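PDB 3V10: rhusiopathiae surface protein B from Erysipelothrix rhusiopathiae, which is a cell-wall-anchored surface adhesin that probably binds collagen, the present chain being its collagen-binding region. Local coordinates for residues 60-66 with 118-124. Residues are numbered along the deposited sequence; the frame is centred on the assembly and turned at random.
Sequences EVSLRSL and KSVYDNA
Leu63 and Tyr121 face each other across a non-hydrogen-bonded pair of an antiparallel β-ladder, strands 61-65 and 112-123, within the first of two Ig-like domains. On their side of the sheet Leu63 rises with CD1 against Tyr121 CB (3.8 Å), while CD2 is merely a van der Waals neighbour of Ser119 OG, which is hydrogen-bonded to Ile28 O; the forked end fills the notch between Ser119 and Tyr121. The tyrosine ring swings the other way, because its CG sits between the backbone N and carbonyl carbon (chi1 70°), and runs alongside Val61; Val61 CG1 lies 4.2 Å from Tyr121 CD2. Ile151 packs on all three of Val61, Leu63 and Tyr121, Phe30 on Leu63 and Ile28 on Tyr121, and this face is buried.

The opposite face carries Arg64, Val120 and Asp122. Val120 CG1 is the bump here, beneath the middle of the Arg64 guanidinium, 3.8 Å from its plane, and touching Arg64 CG too. Arg64 runs alongside Val120, straight from CG to NE, then turns its guanidinium so that the NH2 end faces Asp122, though NH2 and OD2 are modelled too close and the salt bridge's geometry is doubtful. Beyond Val120, Leu66 CD1 settles against the backbone at Ser119 C (3.5 Å) and meets Val120 CB. Phe173 of strand 167-173, from the second domain, touches both Leu66 and Val120.

Backbone bonds run from Ala124 N on Glu60 O to the tight Arg64-Val120 pair, weakening only at Ser62 N. Past them a water takes over, accepting from Leu66 N and donating to Lys118 O at 2.7 Å.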
loop_
_atom_site.group_PDB
_atom_site.type_symbol
_atom_site.label_atom_id
_atom_site.label_comp_id
_atom_site.label_asym_id
_atom_site.label_seq_id
_atom_site.Cartn_x
_atom_site.Cartn_y
_atom_site.Cartn_z
ATOM N N GLU A 60 -13.131 14.918 6.178
ATOM C CA GLU A 60 -12.702 14.636 4.806
ATOM C C GLU A 60 -11.640 13.542 4.687
ATOM O O GLU A 60 -11.531 12.887 3.650
ATOM C CB GLU A 60 -12.172 15.917 4.152
ATOM C CG GLU A 60 -13.155 17.077 4.181
ATOM C CD GLU A 60 -12.630 18.312 3.474
ATOM O OE1 GLU A 60 -11.419 18.607 3.594
ATOM O OE2 GLU A 60 -13.434 18.994 2.808
ATOM N N VAL A 61 -10.860 13.346 5.744
ATOM C CA VAL A 61 -9.797 12.343 5.730
ATOM C C VAL A 61 -9.942 11.328 6.863
ATOM O O VAL A 61 -10.045 11.696 8.032
ATOM C CB VAL A 61 -8.407 13.019 5.847
ATOM C CG1 VAL A 61 -7.295 11.970 5.773
ATOM C CG2 VAL A 61 -8.241 14.043 4.752
ATOM N N SER A 62 -9.955 10.046 6.508
ATOM C CA SER A 62 -10.070 8.981 7.494
ATOM C C SER A 62 -9.018 7.913 7.237
ATOM O O SER A 62 -8.792 7.517 6.095
ATOM C CB SER A 62 -11.466 8.338 7.446
ATOM O OG SER A 62 -12.461 9.218 7.948
ATOM N N LEU A 63 -8.357 7.473 8.300
ATOM C CA LEU A 63 -7.360 6.418 8.181
ATOM C C LEU A 63 -8.062 5.130 8.557
ATOM O O LEU A 63 -8.890 5.119 9.468
ATOM C CB LEU A 63 -6.181 6.658 9.126
ATOM C CG LEU A 63 -5.055 7.526 8.560
ATOM C CD1 LEU A 63 -5.573 8.929 8.301
ATOM C CD2 LEU A 63 -3.893 7.556 9.546
ATOM N N ARG A 64 -7.745 4.052 7.850
ATOM C CA ARG A 64 -8.371 2.765 8.124
ATOM C C ARG A 64 -7.419 1.619 7.803
ATOM O O ARG A 64 -6.396 1.806 7.134
ATOM C CB ARG A 64 -9.653 2.614 7.299
ATOM C CG ARG A 64 -9.432 2.475 5.796
ATOM C CD ARG A 64 -10.724 2.088 5.091
ATOM N NE ARG A 64 -10.497 1.632 3.721
ATOM C CZ ARG A 64 -10.033 2.405 2.745
ATOM N NH1 ARG A 64 -9.855 1.910 1.531
ATOM N NH2 ARG A 64 -9.747 3.676 2.983
ATOM N N SER A 65 -7.748 0.435 8.304
ATOM C CA SER A 65 -6.930 -0.741 8.042
ATOM C C SER A 65 -7.077 -1.093 6.560
ATOM O O SER A 65 -8.059 -0.711 5.925
ATOM C CB SER A 65 -7.405 -1.914 8.913
ATOM O OG SER A 65 -6.887 -3.149 8.449
ATOM N N LEU A 66 -6.103 -1.799 6.001
ATOM C CA LEU A 66 -6.178 -2.205 4.596
ATOM C C LEU A 66 -7.064 -3.439 4.461
ATOM O O LEU A 66 -7.472 -3.812 3.358
ATOM C CB LEU A 66 -4.794 -2.563 4.052
ATOM C CG LEU A 66 -3.817 -1.469 3.626
ATOM C CD1 LEU A 66 -3.544 -0.512 4.779
ATOM C CD2 LEU A 66 -2.525 -2.139 3.157
ATOM N N LYS A 118 -0.586 -1.172 9.772
ATOM C CA LYS A 118 -0.515 -0.483 8.493
ATOM C C LYS A 118 -1.875 0.129 8.213
ATOM O O LYS A 118 -2.901 -0.511 8.444
ATOM C CB LYS A 118 -0.145 -1.473 7.384
ATOM C CG LYS A 118 1.156 -2.211 7.647
ATOM C CD LYS A 118 2.286 -1.224 7.901
ATOM C CE LYS A 118 3.587 -1.924 8.251
ATOM N NZ LYS A 118 4.132 -2.685 7.091
ATOM N N SER A 119 -1.891 1.363 7.720
ATOM C CA SER A 119 -3.157 2.023 7.428
ATOM C C SER A 119 -3.144 2.738 6.086
ATOM O O SER A 119 -2.086 3.026 5.527
ATOM C CB SER A 119 -3.501 3.029 8.534
ATOM O OG SER A 119 -2.617 4.136 8.510
ATOM N N VAL A 120 -4.335 3.003 5.570
ATOM C CA VAL A 120 -4.499 3.704 4.306
ATOM C C VAL A 120 -5.498 4.823 4.561
ATOM O O VAL A 120 -6.370 4.695 5.427
ATOM C CB VAL A 120 -5.046 2.753 3.203
ATOM C CG1 VAL A 120 -6.329 2.076 3.679
ATOM C CG2 VAL A 120 -5.308 3.527 1.928
ATOM N N TYR A 121 -5.369 5.933 3.845
ATOM C CA TYR A 121 -6.311 7.022 4.050
ATOM C C TYR A 121 -7.092 7.392 2.805
ATOM O O TYR A 121 -6.608 7.262 1.680
ATOM C CB TYR A 121 -5.614 8.280 4.596
ATOM C CG TYR A 121 -4.702 9.003 3.629
ATOM C CD1 TYR A 121 -3.337 8.729 3.591
ATOM C CD2 TYR A 121 -5.199 9.992 2.778
ATOM C CE1 TYR A 121 -2.483 9.422 2.737
ATOM C CE2 TYR A 121 -4.354 10.693 1.915
ATOM C CZ TYR A 121 -2.996 10.403 1.906
ATOM O OH TYR A 121 -2.137 11.117 1.102
ATOM N N ASP A 122 -8.327 7.824 3.034
ATOM C CA ASP A 122 -9.210 8.274 1.973
ATOM C C ASP A 122 -9.282 9.779 2.170
ATOM O O ASP A 122 -9.163 10.264 3.290
ATOM C CB ASP A 122 -10.613 7.677 2.121
ATOM C CG ASP A 122 -10.647 6.185 1.859
ATOM O OD1 ASP A 122 -10.050 5.737 0.854
ATOM O OD2 ASP A 122 -11.285 5.460 2.653
ATOM N N ASN A 123 -9.465 10.516 1.084
ATOM C CA ASN A 123 -9.555 11.972 1.158
ATOM C C ASN A 123 -10.661 12.416 0.213
ATOM O O ASN A 123 -10.546 12.267 -0.999
ATOM C CB ASN A 123 -8.206 12.592 0.771
ATOM C CG ASN A 123 -8.327 14.042 0.336
ATOM O OD1 ASN A 123 -9.083 14.827 0.911
ATOM N ND2 ASN A 123 -7.556 14.408 -0.682
ATOM N N ALA A 124 -11.732 12.953 0.786
ATOM C CA ALA A 124 -12.898 13.390 0.019
ATOM C C ALA A 124 -12.815 14.802 -0.553
ATOM O O ALA A 124 -13.657 15.192 -1.365
ATOM C CB ALA A 124 -14.145 13.260 0.883
HETATM O O HOH W 1 -4.143 -2.937 8.204
#